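Local coordinates for protein arginyl-trna synthetase (Thermus thermophilus, PDB 1IQ0) that probably catalyses the ATP-dependent attachment of L-arginine to tRNA(Arg), releasing AMP and diphosphate, as a member of the class I aminoacyl-tRNA synthetases, at residues E386-G392 and K453-Y459; T413-R417 and K430-A434; D235-W239 and L319-Y324. All blocks are in the same frame, centred on the assembly; numbering follows the deposited sequence.

Interaction 1 of 3, residues E386-G392 and K453-Y459; sequences ETVLLEG and KQIDFRY
Leu390, in the t rotamer with chi2 p, lays CD1 at the edge of the Phe457 ring, 3.8 Å from Phe457 CD2, and 4.0 Å from Tyr459 CE1. Val388 (t) lies on the same sheet face, with Val388 CG2 4.2 Å from Ile455 CB. Strands 388-390 and 455-457 run parallel, their axes 4.5 Å apart at closest and 26° off line. The register pairs Val388 with Ile455, Leu389 with Asp456 and Leu390 with Phe457. Four backbone hydrogen bonds form the ladder: Ile455 N to Thr387 O 3.1 Å, Leu389 N to Ile455 O 2.7 Å, Phe457 N to Leu389 O 2.7 Å, and Glu391 N to Phe457 O 2.9 Å. The pair opens and closes a beta-alpha-beta crossover in the Rossmann-type catalytic domain of class I synthetases, and 455-457 is an edge strand of its sheet. Helix 430-448 covers the Val388, Ile455 and Phe457 face with Met446 and Ile442. Arg124, just past the HIGH motif, touches Val388 and Ile455 and hydrogen-bonds to Lys453 O. After Leu390, Glu391 and Gly392 take positive phi (58° and 70°), and Gly392 N donates to Asp456 OD1 at 2.7 Å. Asp456 OD2 forms a salt bridge with Arg458 NH1 at 2.8 Å. Glu391 (m, chi2 m) folds back: Tyr459 N, in the first turn of the helix whose N-cap position is Arg458, donates to Glu391 OE2 at 3.1 Å. Glu391 OE1 adds a long salt bridge to Arg458 NH2, 3.8 Å, by charge alone. At the other end Glu386 OE1 accepts Thr387 N at 2.9 Å, while Glu386 OE2 pairs with Arg356.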
loop_
_atom_site.group_PDB
_atom_site.type_symbol
_atom_site.label_atom_id
_atom_site.label_comp_id
_atom_site.label_asym_id
_atom_site.label_seq_id
_atom_site.Cartn_x
_atom_site.Cartn_y
_atom_site.Cartn_z
ATOM N N GLU A 386 6.276 11.060 0.707
ATOM C CA GLU A 386 7.068 12.172 0.200
ATOM C C GLU A 386 6.942 12.338 -1.312
ATOM O O GLU A 386 6.336 11.518 -2.003
ATOM C CB GLU A 386 8.542 11.985 0.561
ATOM C CG GLU A 386 8.986 12.738 1.800
ATOM C CD GLU A 386 8.690 14.229 1.717
ATOM O OE1 GLU A 386 8.524 14.756 0.595
ATOM O OE2 GLU A 386 8.637 14.877 2.784
ATOM N N THR A 387 7.546 13.412 -1.805
ATOM C CA THR A 387 7.533 13.774 -3.218
ATOM C C THR A 387 8.277 12.774 -4.096
ATOM O O THR A 387 9.176 12.067 -3.638
ATOM C CB THR A 387 8.199 15.152 -3.425
ATOM O OG1 THR A 387 7.678 16.085 -2.473
ATOM C CG2 THR A 387 7.936 15.673 -4.828
ATOM N N VAL A 388 7.893 12.740 -5.366
ATOM C CA VAL A 388 8.520 11.876 -6.346
ATOM C C VAL A 388 9.074 12.752 -7.464
ATOM O O VAL A 388 8.342 13.536 -8.071
ATOM C CB VAL A 388 7.521 10.876 -6.967
ATOM C CG1 VAL A 388 8.207 10.101 -8.095
ATOM C CG2 VAL A 388 7.019 9.915 -5.907
ATOM N N LEU A 389 10.372 12.623 -7.719
ATOM C CA LEU A 389 11.027 13.387 -8.775
ATOM C C LEU A 389 11.121 12.515 -10.022
ATOM O O LEU A 389 11.124 11.285 -9.928
ATOM C CB LEU A 389 12.440 13.797 -8.339
ATOM C CG LEU A 389 12.583 14.575 -7.030
ATOM C CD1 LEU A 389 14.053 14.808 -6.718
ATOM C CD2 LEU A 389 11.851 15.897 -7.152
ATOM N N LEU A 390 11.185 13.150 -11.187
ATOM C CA LEU A 390 11.322 12.424 -12.447
ATOM C C LEU A 390 12.660 12.857 -13.049
ATOM O O LEU A 390 12.820 14.004 -13.475
ATOM C CB LEU A 390 10.179 12.761 -13.409
ATOM C CG LEU A 390 10.265 12.049 -14.771
ATOM C CD1 LEU A 390 10.239 10.535 -14.567
ATOM C CD2 LEU A 390 9.104 12.478 -15.655
ATOM N N GLU A 391 13.622 11.939 -13.063
ATOM C CA GLU A 391 14.953 12.226 -13.581
ATOM C C GLU A 391 15.571 13.390 -12.806
ATOM O O GLU A 391 16.157 14.297 -13.394
ATOM C CB GLU A 391 14.887 12.566 -15.073
ATOM C CG GLU A 391 14.580 11.379 -15.996
ATOM C CD GLU A 391 15.678 10.314 -15.996
ATOM O OE1 GLU A 391 16.856 10.666 -15.774
ATOM O OE2 GLU A 391 15.365 9.127 -16.235
ATOM N N GLY A 392 15.427 13.353 -11.482
ATOM C CA GLY A 392 15.968 14.393 -10.620
ATOM C C GLY A 392 15.257 15.732 -10.725
ATOM O O GLY A 392 15.730 16.737 -10.197
ATOM N N LYS A 453 10.564 8.963 2.899
ATOM C CA LYS A 453 11.701 9.337 2.067
ATOM C C LYS A 453 11.255 9.709 0.663
ATOM O O LYS A 453 10.302 9.147 0.129
ATOM C CB LYS A 453 12.721 8.195 1.996
ATOM C CG LYS A 453 13.579 8.038 3.245
ATOM C CD LYS A 453 14.517 6.839 3.118
ATOM C CE LYS A 453 15.691 6.924 4.087
ATOM N NZ LYS A 453 15.283 7.056 5.510
ATOM N N GLN A 454 11.961 10.669 0.080
ATOM C CA GLN A 454 11.689 11.158 -1.266
ATOM C C GLN A 454 12.188 10.140 -2.307
ATOM O O GLN A 454 13.163 9.428 -2.068
ATOM C CB GLN A 454 12.412 12.493 -1.446
ATOM C CG GLN A 454 11.823 13.435 -2.467
ATOM C CD GLN A 454 12.502 14.794 -2.436
ATOM O OE1 GLN A 454 13.682 14.922 -2.770
ATOM N NE2 GLN A 454 11.761 15.816 -2.022
ATOM N N ILE A 455 11.517 10.071 -3.454
ATOM C CA ILE A 455 11.917 9.151 -4.519
ATOM C C ILE A 455 12.307 9.910 -5.789
ATOM O O ILE A 455 11.701 10.922 -6.126
ATOM C CB ILE A 455 10.765 8.192 -4.915
ATOM C CG1 ILE A 455 10.380 7.295 -3.743
ATOM C CG2 ILE A 455 11.185 7.334 -6.096
ATOM C CD1 ILE A 455 9.163 6.441 -4.030
ATOM N N ASP A 456 13.322 9.420 -6.488
ATOM C CA ASP A 456 13.739 10.024 -7.754
ATOM C C ASP A 456 13.601 8.911 -8.787
ATOM O O ASP A 456 14.441 8.016 -8.851
ATOM C CB ASP A 456 15.200 10.492 -7.702
ATOM C CG ASP A 456 15.616 11.260 -8.958
ATOM O OD1 ASP A 456 14.894 11.189 -9.970
ATOM O OD2 ASP A 456 16.672 11.934 -8.937
ATOM N N PHE A 457 12.535 8.953 -9.582
ATOM C CA PHE A 457 12.312 7.926 -10.593
ATOM C C PHE A 457 13.105 8.180 -11.871
ATOM O O PHE A 457 12.835 9.142 -12.594
ATOM C CB PHE A 457 10.828 7.827 -10.946
ATOM C CG PHE A 457 10.511 6.705 -11.904
ATOM C CD1 PHE A 457 10.355 5.399 -11.439
ATOM C CD2 PHE A 457 10.425 6.943 -13.271
ATOM C CE1 PHE A 457 10.119 4.341 -12.324
ATOM C CE2 PHE A 457 10.191 5.895 -14.168
ATOM C CZ PHE A 457 10.039 4.585 -13.689
ATOM N N ARG A 458 14.078 7.316 -12.149
ATOM C CA ARG A 458 14.889 7.448 -13.362
ATOM C C ARG A 458 14.653 6.186 -14.186
ATOM O O ARG A 458 14.886 5.079 -13.714
ATOM C CB ARG A 458 16.367 7.605 -12.992
ATOM C CG ARG A 458 16.598 8.652 -11.901
ATOM C CD ARG A 458 18.068 8.773 -11.521
ATOM N NE ARG A 458 18.788 9.695 -12.392
ATOM C CZ ARG A 458 18.736 11.021 -12.284
ATOM N NH1 ARG A 458 17.999 11.586 -11.337
ATOM N NH2 ARG A 458 19.416 11.782 -13.132
ATOM N N TYR A 459 14.169 6.361 -15.411
ATOM C CA TYR A 459 13.852 5.239 -16.286
ATOM C C TYR A 459 14.838 4.077 -16.345
ATOM O O TYR A 459 14.502 2.960 -15.953
ATOM C CB TYR A 459 13.595 5.734 -17.712
ATOM C CG TYR A 459 12.375 6.616 -17.853
ATOM C CD1 TYR A 459 12.492 8.007 -17.890
ATOM C CD2 TYR A 459 11.102 6.060 -17.949
ATOM C CE1 TYR A 459 11.365 8.822 -18.025
ATOM C CE2 TYR A 459 9.974 6.859 -18.082
ATOM C CZ TYR A 459 10.110 8.236 -18.123
ATOM O OH TYR A 459 8.997 9.020 -18.280
#

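Interaction 2 of 3, residues T413-R417 and K430-A434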
loop_
_atom_site.group_PDB
_atom_site.type_symbol
_atom_site.label_atom_id
_atom_site.label_comp_id
_atom_site.label_asym_id
_atom_site.label_seq_id
_atom_site.Cartn_x
_atom_site.Cartn_y
_atom_site.Cartn_z
ATOM N N THR A 413 7.376 1.997 -21.154
ATOM C CA THR A 413 6.971 0.865 -21.978
ATOM C C THR A 413 7.825 0.843 -23.246
ATOM O O THR A 413 8.113 -0.217 -23.796
ATOM C CB THR A 413 5.488 0.973 -22.377
ATOM O OG1 THR A 413 4.675 0.946 -21.196
ATOM C CG2 THR A 413 5.087 -0.182 -23.298
ATOM N N ARG A 414 8.221 2.027 -23.697
ATOM C CA ARG A 414 9.049 2.183 -24.886
ATOM C C ARG A 414 10.390 1.513 -24.630
ATOM O O ARG A 414 10.838 0.664 -25.402
ATOM C CB ARG A 414 9.286 3.669 -25.157
ATOM C CG ARG A 414 10.004 3.987 -26.455
ATOM C CD ARG A 414 9.003 4.162 -27.578
ATOM N NE ARG A 414 7.893 5.032 -27.183
ATOM C CZ ARG A 414 8.036 6.251 -26.667
ATOM N NH1 ARG A 414 9.246 6.761 -26.476
ATOM N NH2 ARG A 414 6.965 6.962 -26.335
ATOM N N ARG A 415 11.030 1.913 -23.536
ATOM C CA ARG A 415 12.330 1.373 -23.174
ATOM C C ARG A 415 12.271 -0.119 -22.853
ATOM O O ARG A 415 13.188 -0.865 -23.199
ATOM C CB ARG A 415 12.907 2.147 -21.990
ATOM C CG ARG A 415 12.960 3.649 -22.219
ATOM C CD ARG A 415 13.916 4.316 -21.250
ATOM N NE ARG A 415 13.917 5.769 -21.388
ATOM C CZ ARG A 415 14.934 6.549 -21.029
ATOM N NH1 ARG A 415 16.033 6.012 -20.518
ATOM N NH2 ARG A 415 14.852 7.868 -21.170
ATOM N N ALA A 416 11.196 -0.554 -22.201
ATOM C CA ALA A 416 11.044 -1.965 -21.863
ATOM C C ALA A 416 10.973 -2.783 -23.142
ATOM O O ALA A 416 11.541 -3.871 -23.223
ATOM C CB ALA A 416 9.785 -2.183 -21.052
ATOM N N ARG A 417 10.267 -2.246 -24.131
ATOM C CA ARG A 417 10.094 -2.899 -25.424
ATOM C C ARG A 417 11.454 -3.191 -26.059
ATOM O O ARG A 417 11.693 -4.284 -26.570
ATOM C CB ARG A 417 9.270 -1.998 -26.350
ATOM C CG ARG A 417 8.629 -2.704 -27.541
ATOM C CD ARG A 417 7.624 -3.751 -27.079
ATOM N NE ARG A 417 6.682 -4.143 -28.127
ATOM C CZ ARG A 417 7.017 -4.744 -29.264
ATOM N NH1 ARG A 417 8.286 -5.032 -29.523
ATOM N NH2 ARG A 417 6.076 -5.062 -30.143
ATOM N N LYS A 430 5.691 -9.776 -27.545
ATOM C CA LYS A 430 6.649 -8.814 -27.009
ATOM C C LYS A 430 5.998 -7.610 -26.339
ATOM O O LYS A 430 6.526 -7.085 -25.361
ATOM C CB LYS A 430 7.582 -8.325 -28.122
ATOM C CG LYS A 430 8.346 -9.431 -28.833
ATOM C CD LYS A 430 9.247 -8.870 -29.923
ATOM C CE LYS A 430 9.935 -9.982 -30.704
ATOM N NZ LYS A 430 10.751 -10.863 -29.822
ATOM N N GLU A 431 4.860 -7.169 -26.865
ATOM C CA GLU A 431 4.172 -6.014 -26.298
ATOM C C GLU A 431 3.678 -6.292 -24.879
ATOM O O GLU A 431 3.870 -5.474 -23.977
ATOM C CB GLU A 431 3.000 -5.593 -27.186
ATOM C CG GLU A 431 2.345 -4.296 -26.737
ATOM C CD GLU A 431 3.356 -3.176 -26.519
ATOM O OE1 GLU A 431 4.065 -2.811 -27.482
ATOM O OE2 GLU A 431 3.442 -2.665 -25.380
ATOM N N GLU A 432 3.041 -7.442 -24.683
ATOM C CA GLU A 432 2.552 -7.808 -23.364
ATOM C C GLU A 432 3.741 -7.913 -22.405
ATOM O O GLU A 432 3.652 -7.512 -21.242
ATOM C CB GLU A 432 1.810 -9.145 -23.417
ATOM C CG GLU A 432 1.354 -9.636 -22.054
ATOM C CD GLU A 432 0.278 -8.755 -21.437
ATOM O OE1 GLU A 432 0.370 -7.514 -21.543
ATOM O OE2 GLU A 432 -0.659 -9.311 -20.831
ATOM N N ALA A 433 4.855 -8.442 -22.903
ATOM C CA ALA A 433 6.062 -8.586 -22.093
ATOM C C ALA A 433 6.593 -7.217 -21.683
ATOM O O ALA A 433 6.995 -7.016 -20.535
ATOM C CB ALA A 433 7.133 -9.341 -22.872
ATOM N N ALA A 434 6.596 -6.279 -22.627
ATOM C CA ALA A 434 7.083 -4.930 -22.352
ATOM C C ALA A 434 6.177 -4.226 -21.337
ATOM O O ALA A 434 6.662 -3.528 -20.448
ATOM C CB ALA A 434 7.154 -4.119 -23.643
#
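Lys430 begins the second helix of a pair, 405-423 and 430-448, which together form the helical part of a beta-alpha-beta crossover in the catalytic domain. The short segments cross at 123°, their axes 9.0 Å apart at closest. Lys430 CB lies over one face of the Arg417 guanidinium, 3.6 Å from Arg417 NH1. Lys430 NZ hydrogen-bonds to Pro425 O in the connecting loop. Glu431 supplies the polar link. Glu431 OE1 accepts a hydrogen bond from Arg417 NE at 3.0 Å, within a salt bridge, and Glu431 N sits over the same guanidinium face as Lys430 CB. The charge of Arg417 is shared, since its NH1 also pairs with Glu421. Glu431 OE2 rests 3.6 Å from Thr413 CG2. Three residues on, the CA-to-CB bond of Ala434 points toward the other helix, and the CA atoms of Ala434 and Arg417 are 4.8 Å apart. Ala434 CB meets Ala416 CB at 4.2 Å, and Ala434 CB packs on Arg417 CD at 3.5 Å.

Interaction 3 of 3, residues D235-W239 and L319-Y324; sequences DLLVW and LRFRPY
Strands 236-239 and 320-323 belong to the mixed sheet of the class I catalytic domain but are not neighbours. Their axes approach to 8.9 Å, with 128° between directions. Both backbones are extended; side chains make most of the contact. Phe321 (m, chi2 76°) points at the other strand. Phe321 CZ meets Val238 CG2 at the ring edge, 4.0 Å away. Phe321 CE2 lies 4.0 Å from Leu236 CD2 (Leu236 is m, t) and 3.6 Å from Leu237 O. Val238 (t) sets CG1 4.0 Å from Leu319 CD2; Leu319 has an off-well chi1 of -108°. Leu237, chi1 -110° and chi2 p, makes a CH-pi contact: CD2 sits over the Tyr324 ring face, 3.6 Å from its centroid. Tyr324 is t with chi2 63°. Tyr324 CE1 lies 4.3 Å from Trp239 CZ2, at the edge of the indole (Trp239 is m). Strand 333-335 runs between the two strands, strand 141-149 flanks 236-239 on its other side, and helix 213-229 covers Trp239 and Tyr324, where Asn217 hydrogen-bonds to Tyr324 OH.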
loop_
_atom_site.group_PDB
_atom_site.type_symbol
_atom_site.label_atom_id
_atom_site.label_comp_id
_atom_site.label_asym_id
_atom_site.label_seq_id
_atom_site.Cartn_x
_atom_site.Cartn_y
_atom_site.Cartn_z
ATOM N N ASP A 235 -13.235 -0.388 -5.193
ATOM C CA ASP A 235 -14.547 -0.949 -4.897
ATOM C C ASP A 235 -15.618 0.144 -4.919
ATOM O O ASP A 235 -16.710 -0.047 -5.457
ATOM C CB ASP A 235 -14.556 -1.609 -3.520
ATOM C CG ASP A 235 -13.614 -2.786 -3.436
ATOM O OD1 ASP A 235 -12.562 -2.658 -2.775
ATOM O OD2 ASP A 235 -13.930 -3.836 -4.038
ATOM N N LEU A 236 -15.295 1.294 -4.337
ATOM C CA LEU A 236 -16.258 2.381 -4.247
ATOM C C LEU A 236 -15.766 3.734 -4.734
ATOM O O LEU A 236 -14.585 4.063 -4.656
ATOM C CB LEU A 236 -16.700 2.554 -2.796
ATOM C CG LEU A 236 -17.229 1.347 -2.023
ATOM C CD1 LEU A 236 -17.057 1.594 -0.527
ATOM C CD2 LEU A 236 -18.691 1.102 -2.385
ATOM N N LEU A 237 -16.712 4.520 -5.216
ATOM C CA LEU A 237 -16.461 5.878 -5.659
ATOM C C LEU A 237 -17.431 6.690 -4.815
ATOM O O LEU A 237 -18.583 6.307 -4.674
ATOM C CB LEU A 237 -16.828 6.044 -7.132
ATOM C CG LEU A 237 -15.744 6.244 -8.194
ATOM C CD1 LEU A 237 -14.626 5.244 -8.048
ATOM C CD2 LEU A 237 -16.401 6.143 -9.564
ATOM N N VAL A 238 -16.961 7.775 -4.219
ATOM C CA VAL A 238 -17.836 8.642 -3.454
ATOM C C VAL A 238 -17.646 10.055 -3.986
ATOM O O VAL A 238 -16.536 10.590 -3.975
ATOM C CB VAL A 238 -17.527 8.616 -1.939
ATOM C CG1 VAL A 238 -18.306 9.715 -1.246
ATOM C CG2 VAL A 238 -17.939 7.268 -1.349
ATOM N N TRP A 239 -18.740 10.644 -4.458
ATOM C CA TRP A 239 -18.729 11.989 -5.019
ATOM C C TRP A 239 -19.111 13.061 -3.995
ATOM O O TRP A 239 -20.057 12.900 -3.220
ATOM C CB TRP A 239 -19.689 12.059 -6.227
ATOM C CG TRP A 239 -19.321 11.119 -7.363
ATOM C CD1 TRP A 239 -19.228 9.757 -7.302
ATOM C CD2 TRP A 239 -18.957 11.480 -8.705
ATOM N NE1 TRP A 239 -18.829 9.250 -8.512
ATOM C CE2 TRP A 239 -18.653 10.283 -9.393
ATOM C CE3 TRP A 239 -18.856 12.699 -9.392
ATOM C CZ2 TRP A 239 -18.251 10.264 -10.739
ATOM C CZ3 TRP A 239 -18.457 12.683 -10.733
ATOM C CH2 TRP A 239 -18.158 11.473 -11.390
ATOM N N LEU A 319 -25.455 8.251 2.291
ATOM C CA LEU A 319 -24.941 7.930 0.962
ATOM C C LEU A 319 -25.631 6.694 0.367
ATOM O O LEU A 319 -25.876 5.703 1.068
ATOM C CB LEU A 319 -23.423 7.708 1.052
ATOM C CG LEU A 319 -22.427 8.733 0.479
ATOM C CD1 LEU A 319 -23.059 10.098 0.308
ATOM C CD2 LEU A 319 -21.197 8.808 1.389
ATOM N N ARG A 320 -25.945 6.769 -0.925
ATOM C CA ARG A 320 -26.598 5.687 -1.661
ATOM C C ARG A 320 -25.713 5.284 -2.830
ATOM O O ARG A 320 -25.075 6.136 -3.452
ATOM C CB ARG A 320 -27.962 6.142 -2.183
ATOM C CG ARG A 320 -28.983 6.355 -1.094
ATOM C CD ARG A 320 -30.293 6.913 -1.631
ATOM N NE ARG A 320 -31.277 7.029 -0.562
ATOM C CZ ARG A 320 -31.883 5.992 0.010
ATOM N NH1 ARG A 320 -31.615 4.755 -0.393
ATOM N NH2 ARG A 320 -32.740 6.188 1.005
ATOM N N PHE A 321 -25.702 3.991 -3.145
ATOM C CA PHE A 321 -24.857 3.467 -4.209
ATOM C C PHE A 321 -25.548 2.652 -5.304
ATOM O O PHE A 321 -26.629 2.100 -5.103
ATOM C CB PHE A 321 -23.748 2.608 -3.594
ATOM C CG PHE A 321 -22.816 3.373 -2.716
ATOM C CD1 PHE A 321 -23.204 3.762 -1.446
ATOM C CD2 PHE A 321 -21.566 3.761 -3.188
ATOM C CE1 PHE A 321 -22.365 4.534 -0.656
ATOM C CE2 PHE A 321 -20.719 4.536 -2.405
ATOM C CZ PHE A 321 -21.115 4.923 -1.141
ATOM N N ARG A 322 -24.884 2.574 -6.456
ATOM C CA ARG A 322 -25.364 1.828 -7.616
ATOM C C ARG A 322 -24.136 1.476 -8.458
ATOM O O ARG A 322 -23.032 1.949 -8.177
ATOM C CB ARG A 322 -26.339 2.685 -8.441
ATOM C CG ARG A 322 -25.695 3.913 -9.060
ATOM C CD ARG A 322 -26.717 4.852 -9.710
ATOM N NE ARG A 322 -27.371 4.254 -10.868
ATOM C CZ ARG A 322 -28.590 3.728 -10.852
ATOM N NH1 ARG A 322 -29.302 3.725 -9.732
ATOM N NH2 ARG A 322 -29.098 3.197 -11.958
ATOM N N PRO A 323 -24.304 0.636 -9.493
ATOM C CA PRO A 323 -23.160 0.268 -10.335
ATOM C C PRO A 323 -22.620 1.473 -11.101
ATOM O O PRO A 323 -23.386 2.307 -11.577
ATOM C CB PRO A 323 -23.742 -0.793 -11.276
ATOM C CG PRO A 323 -24.851 -1.406 -10.462
ATOM C CD PRO A 323 -25.485 -0.181 -9.829
ATOM N N TYR A 324 -21.300 1.565 -11.215
ATOM C CA TYR A 324 -20.685 2.666 -11.939
ATOM C C TYR A 324 -20.345 2.196 -13.341
ATOM O O TYR A 324 -19.549 1.271 -13.516
ATOM C CB TYR A 324 -19.409 3.135 -11.243
ATOM C CG TYR A 324 -18.709 4.267 -11.967
ATOM C CD1 TYR A 324 -19.330 5.508 -12.126
ATOM C CD2 TYR A 324 -17.426 4.097 -12.495
ATOM C CE1 TYR A 324 -18.691 6.552 -12.789
ATOM C CE2 TYR A 324 -16.779 5.128 -13.161
ATOM C CZ TYR A 324 -17.416 6.356 -13.304
ATOM O OH TYR A 324 -16.774 7.388 -13.953
#

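Overall arrangement
Interactions 1 and 3 belong to the same mixed sheet but lie far apart in it, their centres about 33 Å from each other. Interaction 1 is direct strand pairing at the sheet's edge, partly buried, with a backbone ladder and charged groups at its ends. Interaction 3 is buried and apolar, between strands that are not neighbours. Interaction 2 is a partly buried helix contact, mixing alanine packing with a salt bridge. It is nested in the loop closed by interaction 1, because helices 405-423 and 430-448 connect that strand pair. These two touch where Tyr459 CB packs 3.7 Å from Arg415 CZ. Interaction 3 stays about 22 Å from both, measured between nearest atoms.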